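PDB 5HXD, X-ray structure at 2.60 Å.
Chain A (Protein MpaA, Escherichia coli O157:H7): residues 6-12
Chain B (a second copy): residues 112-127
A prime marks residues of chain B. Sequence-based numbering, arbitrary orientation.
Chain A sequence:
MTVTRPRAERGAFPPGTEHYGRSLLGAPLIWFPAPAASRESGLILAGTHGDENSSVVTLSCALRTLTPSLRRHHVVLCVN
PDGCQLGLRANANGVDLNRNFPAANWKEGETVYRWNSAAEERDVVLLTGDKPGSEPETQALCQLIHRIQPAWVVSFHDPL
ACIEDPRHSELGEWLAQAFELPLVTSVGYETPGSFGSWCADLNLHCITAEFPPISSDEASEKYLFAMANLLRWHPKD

Chain A (6-12) PRAERGA
Chain B 112-127: VYRWNSAAEERDVVLL

Short irregular segments often dock onto a neighbouring subunit through one backbone hydrogen bond, with longer side chains fixing the position, as two copies of MpaA illustrate. Residues 6-12 make a compact turn: Arg7 (phi/psi -50/-32°) and Ala8 (-68/-18°) form a 3-10 segment closed by Glu9 N bonding to Pro6 O at 2.9 Å. The partner offers antiparallel strands, Tyr113′ N donating to Val124′ O at 2.7 Å, with a weak Val124′ N to Tyr113′ O bond at 3.1 Å. The turn runs the same way as strand 124-127 (Val124′ -63/118°, Val125′ -88/143°). Register is set where Ala8 CA lies 3.9 Å from Val124′ CA. Val125′ N donates to Ala8 O (2.9 Å, 157°), while Ala8 CA approaches Asp123′ O at 3.5 Å in a CA-H...O contact.

Arg7 covers the most surface. Its CA-to-CB bond points sideways, but a t, t, p chain (chi1 -162°, chi2 174°, chi3 65°) brings the guanidinium to Asp123′ (chi1 52°, p). Opposite charges meet at the guanidinium edge in a salt bridge: Arg7 NE reaches Asp123′ OD2 at a very short 2.4 Å, and Arg7 NH2 adds a weak bond to Asp123′ OD2 at 3.0 Å. Ala119′ O lies over one guanidinium face, 3.3 Å from Arg7 NH1, too poorly angled for a hydrogen bond.

Trp115′ (chi1 -167°, t; chi2 -123°) points toward the turn and receives both arginines. Arg7 CG makes an off-centre CH-pi contact with its five-membered ring. The extended Arg10 (m, t, t) sets CD over the six-membered ring, 3.8 Å from the centroid, and its CZ forms an off-centre cation-pi pair at 4.9 Å.

Gly11 (-84/-24°) completes the fit: its N packs 3.7 Å from Val124′ CG1, and an ideal CB would clash with Val125′ O and Leu126′ CD2.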

ATOM      1  N   PRO A   6      17.680 -14.429   9.336  1.00 72.70           N
ATOM      2  CA  PRO A   6      17.503 -15.443   8.285  1.00 72.95           C
ATOM      3  C   PRO A   6      16.229 -15.198   7.468  1.00 78.33           C
ATOM      4  O   PRO A   6      15.179 -14.900   8.048  1.00 71.31           O
ATOM      5  CB  PRO A   6      17.397 -16.758   9.068  1.00 68.97           C
ATOM      6  CG  PRO A   6      18.044 -16.489  10.366  1.00 71.71           C
ATOM      7  CD  PRO A   6      17.800 -15.034  10.672  1.00 74.27           C
ATOM      8  N   ARG A   7      16.330 -15.331   6.145  1.00 82.14           N
ATOM      9  CA  ARG A   7      15.218 -15.063   5.228  1.00 76.10           C
ATOM     10  C   ARG A   7      13.942 -15.779   5.647  1.00 76.85           C
ATOM     11  O   ARG A   7      12.847 -15.269   5.436  1.00 78.04           O
ATOM     12  CB  ARG A   7      15.600 -15.470   3.802  1.00 81.42           C
ATOM     13  CG  ARG A   7      14.733 -14.858   2.709  1.00 84.59           C
ATOM     14  CD  ARG A   7      15.278 -15.202   1.326  1.00 89.03           C
ATOM     15  NE  ARG A   7      15.221 -16.639   1.054  1.00 94.69           N
ATOM     16  CZ  ARG A   7      15.809 -17.233   0.019  1.00 94.41           C
ATOM     17  NH1 ARG A   7      16.508 -16.512  -0.848  1.00 94.77           N
ATOM     18  NH2 ARG A   7      15.703 -18.548  -0.148  1.00 91.16           N
ATOM     19  N   ALA A   8      14.095 -16.948   6.265  1.00 77.47           N
ATOM     20  CA  ALA A   8      12.961 -17.782   6.646  1.00 72.18           C
ATOM     21  C   ALA A   8      12.083 -17.187   7.750  1.00 67.53           C
ATOM     22  O   ALA A   8      10.950 -17.617   7.920  1.00 72.52           O
ATOM     23  CB  ALA A   8      13.457 -19.154   7.069  1.00 71.12           C
ATOM     24  N   GLU A   9      12.584 -16.216   8.504  1.00 65.71           N
ATOM     25  CA  GLU A   9      11.796 -15.665   9.610  1.00 65.88           C
ATOM     26  C   GLU A   9      11.469 -14.178   9.469  1.00 65.99           C
ATOM     27  O   GLU A   9      10.999 -13.546  10.417  1.00 59.98           O
ATOM     28  CB  GLU A   9      12.505 -15.917  10.944  1.00 69.03           C
ATOM     29  CG  GLU A   9      13.938 -15.373  11.027  1.00 77.66           C
ATOM     30  CD  GLU A   9      14.625 -15.708  12.348  1.00 74.04           C
ATOM     31  OE1 GLU A   9      14.183 -15.210  13.407  1.00 78.89           O
ATOM     32  OE2 GLU A   9      15.592 -16.497  12.323  1.00 70.62           O
ATOM     33  N   ARG A  10      11.669 -13.633   8.275  1.00 63.07           N
ATOM     34  CA  ARG A  10      11.366 -12.230   8.024  1.00 62.17           C
ATOM     35  C   ARG A  10       9.868 -11.986   7.747  1.00 64.49           C
ATOM     36  O   ARG A  10       9.487 -10.970   7.168  1.00 64.93           O
ATOM     37  CB  ARG A  10      12.225 -11.722   6.860  1.00 63.37           C
ATOM     38  CG  ARG A  10      13.751 -11.816   7.093  1.00 68.72           C
ATOM     39  CD  ARG A  10      14.497 -11.467   5.811  1.00 68.93           C
ATOM     40  NE  ARG A  10      15.951 -11.505   5.921  1.00 66.00           N
ATOM     41  CZ  ARG A  10      16.765 -11.410   4.871  1.00 71.30           C
ATOM     42  NH1 ARG A  10      16.249 -11.284   3.655  1.00 76.17           N
ATOM     43  NH2 ARG A  10      18.084 -11.448   5.021  1.00 67.65           N
ATOM     44  N   GLY A  11       9.015 -12.912   8.169  1.00 63.75           N
ATOM     45  CA  GLY A  11       7.586 -12.752   7.965  1.00 61.88           C
ATOM     46  C   GLY A  11       6.905 -11.900   9.025  1.00 61.66           C
ATOM     47  O   GLY A  11       5.834 -11.326   8.795  1.00 61.03           O
ATOM     48  N   ALA A  12       7.512 -11.827  10.203  1.00 57.75           N
ATOM     49  CA  ALA A  12       6.947 -11.018  11.272  1.00 53.89           C
ATOM     50  C   ALA A  12       7.883  -9.873  11.603  1.00 58.25           C
ATOM     51  O   ALA A  12       8.987  -9.782  11.059  1.00 59.89           O
ATOM     52  CB  ALA A  12       6.669 -11.860  12.505  1.00 45.17           C
TER
ATOM     53  N   VAL B 112       4.678 -21.158   3.913  1.00 64.74           N
ATOM     54  CA  VAL B 112       5.929 -20.475   3.567  1.00 69.70           C
ATOM     55  C   VAL B 112       5.771 -19.746   2.239  1.00 72.15           C
ATOM     56  O   VAL B 112       4.895 -20.098   1.438  1.00 72.90           O
ATOM     57  CB  VAL B 112       7.121 -21.447   3.483  1.00 67.21           C
ATOM     58  CG1 VAL B 112       7.666 -21.738   4.874  1.00 67.72           C
ATOM     59  CG2 VAL B 112       6.712 -22.730   2.771  1.00 68.24           C
ATOM     60  N   TYR B 113       6.592 -18.722   2.009  1.00 64.59           N
ATOM     61  CA  TYR B 113       6.476 -17.957   0.769  1.00 67.42           C
ATOM     62  C   TYR B 113       7.798 -17.360   0.308  1.00 68.38           C
ATOM     63  O   TYR B 113       8.784 -17.357   1.040  1.00 74.00           O
ATOM     64  CB  TYR B 113       5.406 -16.855   0.906  1.00 67.88           C
ATOM     65  CG  TYR B 113       5.758 -15.618   1.730  1.00 63.34           C
ATOM     66  CD1 TYR B 113       6.333 -14.500   1.133  1.00 64.81           C
ATOM     67  CD2 TYR B 113       5.459 -15.552   3.088  1.00 57.42           C
ATOM     68  CE1 TYR B 113       6.642 -13.361   1.875  1.00 65.10           C
ATOM     69  CE2 TYR B 113       5.759 -14.422   3.833  1.00 62.16           C
ATOM     70  CZ  TYR B 113       6.348 -13.325   3.224  1.00 62.76           C
ATOM     71  OH  TYR B 113       6.634 -12.194   3.968  1.00 57.80           O
ATOM     72  N   ARG B 114       7.816 -16.871  -0.926  1.00 69.24           N
ATOM     73  CA  ARG B 114       9.051 -16.379  -1.518  1.00 80.60           C
ATOM     74  C   ARG B 114       9.364 -14.937  -1.123  1.00 82.42           C
ATOM     75  O   ARG B 114       8.474 -14.084  -1.054  1.00 81.03           O
ATOM     76  CB  ARG B 114       8.994 -16.510  -3.042  1.00 82.42           C
ATOM     77  CG  ARG B 114       8.954 -17.951  -3.504  1.00 84.90           C
ATOM     78  CD  ARG B 114       8.806 -18.105  -5.006  1.00 85.37           C
ATOM     79  NE  ARG B 114       9.944 -17.529  -5.710  1.00 93.87           N
ATOM     80  CZ  ARG B 114      10.050 -17.482  -7.031  1.00 97.42           C
ATOM     81  NH1 ARG B 114       9.089 -17.994  -7.792  1.00101.97           N
ATOM     82  NH2 ARG B 114      11.120 -16.937  -7.592  1.00 94.12           N
ATOM     83  N   TRP B 115      10.641 -14.676  -0.862  1.00 83.90           N
ATOM     84  CA  TRP B 115      11.093 -13.337  -0.513  1.00 84.14           C
ATOM     85  C   TRP B 115      10.743 -12.370  -1.678  1.00 84.89           C
ATOM     86  O   TRP B 115       9.983 -11.415  -1.454  1.00 88.86           O
ATOM     87  CB  TRP B 115      12.594 -13.367  -0.142  1.00 81.57           C
ATOM     88  CG  TRP B 115      13.110 -12.115   0.518  1.00 77.18           C
ATOM     89  CD1 TRP B 115      14.150 -11.339   0.089  1.00 75.27           C
ATOM     90  CD2 TRP B 115      12.593 -11.476   1.697  1.00 73.47           C
ATOM     91  NE1 TRP B 115      14.316 -10.262   0.923  1.00 76.80           N
ATOM     92  CE2 TRP B 115      13.377 -10.318   1.917  1.00 76.47           C
ATOM     93  CE3 TRP B 115      11.552 -11.768   2.586  1.00 67.72           C
ATOM     94  CZ2 TRP B 115      13.148  -9.450   2.995  1.00 70.68           C
ATOM     95  CZ3 TRP B 115      11.327 -10.903   3.658  1.00 72.08           C
ATOM     96  CH2 TRP B 115      12.125  -9.757   3.853  1.00 66.60           C
ATOM     97  N   ASN B 116      11.191 -12.627  -2.914  1.00 85.54           N
ATOM     98  CA  ASN B 116      10.682 -11.816  -4.021  1.00 84.52           C
ATOM     99  C   ASN B 116      10.647 -12.745  -5.241  1.00 81.86           C
ATOM    100  O   ASN B 116      10.575 -13.971  -5.087  1.00 78.64           O
ATOM    101  CB  ASN B 116      11.511 -10.522  -4.337  1.00 80.42           C
ATOM    102  CG  ASN B 116      12.761 -10.289  -3.423  1.00 81.74           C
ATOM    103  OD1 ASN B 116      13.419  -9.234  -3.544  1.00 90.87           O
ATOM    104  ND2 ASN B 116      13.268 -11.359  -2.809  1.00 86.24           N
ATOM    105  N   SER B 117      10.733 -12.176  -6.440  1.00 76.86           N
ATOM    106  CA  SER B 117      10.856 -12.976  -7.659  1.00 79.38           C
ATOM    107  C   SER B 117      12.233 -13.635  -7.733  1.00 88.75           C
ATOM    108  O   SER B 117      12.379 -14.779  -8.178  1.00 91.74           O
ATOM    109  CB  SER B 117      10.610 -12.112  -8.895  1.00 81.45           C
ATOM    110  OG  SER B 117       9.341 -11.497  -8.803  1.00 77.27           O
ATOM    111  N   ALA B 118      13.235 -12.907  -7.248  1.00 92.24           N
ATOM    112  CA  ALA B 118      14.620 -13.377  -7.225  1.00 90.32           C
ATOM    113  C   ALA B 118      14.932 -14.262  -6.024  1.00 89.40           C
ATOM    114  O   ALA B 118      16.093 -14.414  -5.642  1.00 96.31           O
ATOM    115  CB  ALA B 118      15.570 -12.184  -7.246  1.00 85.19           C
ATOM    116  N   ALA B 119      13.887 -14.860  -5.461  1.00 88.70           N
ATOM    117  CA  ALA B 119      13.970 -15.557  -4.187  1.00 92.31           C
ATOM    118  C   ALA B 119      14.163 -17.049  -4.277  1.00 99.81           C
ATOM    119  O   ALA B 119      14.639 -17.641  -3.301  1.00105.91           O
ATOM    120  CB  ALA B 119      12.715 -15.277  -3.343  1.00 93.84           C
ATOM    121  N   GLU B 120      13.796 -17.656  -5.412  1.00 98.06           N
ATOM    122  CA  GLU B 120      14.112 -19.073  -5.716  1.00 98.12           C
ATOM    123  C   GLU B 120      13.316 -20.061  -4.831  1.00 98.13           C
ATOM    124  O   GLU B 120      12.559 -20.880  -5.346  1.00101.83           O
ATOM    125  CB  GLU B 120      15.616 -19.384  -5.555  1.00100.87           C
ATOM    126  CG  GLU B 120      16.629 -18.203  -5.667  1.00104.70           C
ATOM    127  CD  GLU B 120      18.012 -18.740  -5.656  1.00108.14           C
ATOM    128  OE1 GLU B 120      18.218 -19.667  -4.855  1.00112.69           O
ATOM    129  OE2 GLU B 120      18.890 -18.197  -6.330  1.00103.87           O
ATOM    130  N   GLU B 121      13.462 -19.979  -3.507  1.00 99.55           N
ATOM    131  CA  GLU B 121      12.856 -20.977  -2.605  1.00 99.33           C
ATOM    132  C   GLU B 121      11.904 -20.341  -1.595  1.00 93.25           C
ATOM    133  O   GLU B 121      12.282 -19.387  -0.902  1.00 87.38           O
ATOM    134  CB  GLU B 121      13.943 -21.763  -1.858  1.00 96.63           C
ATOM    135  CG  GLU B 121      14.917 -22.515  -2.767  1.00103.17           C
ATOM    136  CD  GLU B 121      15.931 -23.347  -1.983  1.00111.03           C
ATOM    137  OE1 GLU B 121      15.583 -24.466  -1.540  1.00111.72           O
ATOM    138  OE2 GLU B 121      17.077 -22.876  -1.801  1.00113.34           O
ATOM    139  N   ARG B 122      10.678 -20.874  -1.526  1.00 80.03           N
ATOM    140  CA  ARG B 122       9.665 -20.416  -0.574  1.00 74.46           C
ATOM    141  C   ARG B 122      10.005 -20.759   0.870  1.00 74.40           C
ATOM    142  O   ARG B 122       9.516 -21.754   1.391  1.00 74.79           O
ATOM    143  CB  ARG B 122       8.301 -21.026  -0.893  1.00 73.78           C
ATOM    144  CG  ARG B 122       7.790 -20.819  -2.297  1.00 70.15           C
ATOM    145  CD  ARG B 122       6.412 -21.402  -2.419  1.00 73.36           C
ATOM    146  NE  ARG B 122       6.352 -22.722  -1.802  1.00 74.01           N
ATOM    147  CZ  ARG B 122       5.266 -23.486  -1.784  1.00 78.09           C
ATOM    148  NH1 ARG B 122       4.146 -23.057  -2.355  1.00 77.10           N
ATOM    149  NH2 ARG B 122       5.300 -24.679  -1.198  1.00 74.96           N
ATOM    150  N   ASP B 123      10.798 -19.921   1.524  1.00 73.21           N
ATOM    151  CA  ASP B 123      11.303 -20.230   2.856  1.00 75.76           C
ATOM    152  C   ASP B 123      10.705 -19.342   3.947  1.00 74.50           C
ATOM    153  O   ASP B 123      10.575 -19.771   5.095  1.00 73.72           O
ATOM    154  CB  ASP B 123      12.822 -20.095   2.866  1.00 81.16           C
ATOM    155  CG  ASP B 123      13.282 -18.758   2.321  1.00 81.36           C
ATOM    156  OD1 ASP B 123      12.480 -18.091   1.636  1.00 83.42           O
ATOM    157  OD2 ASP B 123      14.442 -18.374   2.573  1.00 88.22           O
ATOM    158  N   VAL B 124      10.355 -18.107   3.589  1.00 73.12           N
ATOM    159  CA  VAL B 124       9.799 -17.144   4.544  1.00 70.25           C
ATOM    160  C   VAL B 124       8.469 -17.645   5.108  1.00 68.24           C
ATOM    161  O   VAL B 124       7.497 -17.827   4.377  1.00 70.43           O
ATOM    162  CB  VAL B 124       9.603 -15.747   3.905  1.00 68.17           C
ATOM    163  CG1 VAL B 124       9.392 -14.694   4.983  1.00 66.48           C
ATOM    164  CG2 VAL B 124      10.802 -15.372   3.045  1.00 70.30           C
ATOM    165  N   VAL B 125       8.446 -17.859   6.421  1.00 67.48           N
ATOM    166  CA  VAL B 125       7.358 -18.561   7.112  1.00 65.86           C
ATOM    167  C   VAL B 125       6.209 -17.647   7.554  1.00 62.43           C
ATOM    168  O   VAL B 125       6.425 -16.501   7.926  1.00 62.78           O
ATOM    169  CB  VAL B 125       7.928 -19.318   8.351  1.00 62.83           C
ATOM    170  CG1 VAL B 125       6.832 -19.989   9.181  1.00 57.63           C
ATOM    171  CG2 VAL B 125       8.968 -20.332   7.906  1.00 64.25           C
ATOM    172  N   LEU B 126       4.980 -18.153   7.472  1.00 64.54           N
ATOM    173  CA  LEU B 126       3.824 -17.501   8.085  1.00 60.54           C
ATOM    174  C   LEU B 126       2.962 -18.582   8.714  1.00 60.72           C
ATOM    175  O   LEU B 126       3.267 -19.769   8.596  1.00 63.83           O
ATOM    176  CB  LEU B 126       3.001 -16.688   7.067  1.00 59.62           C
ATOM    177  CG  LEU B 126       3.617 -15.548   6.243  1.00 59.42           C
ATOM    178  CD1 LEU B 126       2.601 -14.990   5.271  1.00 49.47           C
ATOM    179  CD2 LEU B 126       4.165 -14.437   7.140  1.00 62.56           C
ATOM    180  N   LEU B 127       1.883 -18.176   9.375  1.00 54.31           N
ATOM    181  CA  LEU B 127       0.940 -19.129   9.935  1.00 56.15           C
ATOM    182  C   LEU B 127      -0.345 -19.176   9.092  1.00 56.49           C
ATOM    183  O   LEU B 127      -0.498 -18.416   8.131  1.00 52.53           O
ATOM    184  CB  LEU B 127       0.627 -18.764  11.383  1.00 53.48           C
ATOM    185  CG  LEU B 127       1.714 -19.041  12.415  1.00 57.35           C
ATOM    186  CD1 LEU B 127       1.595 -18.041  13.545  1.00 61.61           C
ATOM    187  CD2 LEU B 127       1.608 -20.469  12.950  1.00 55.81           C
TER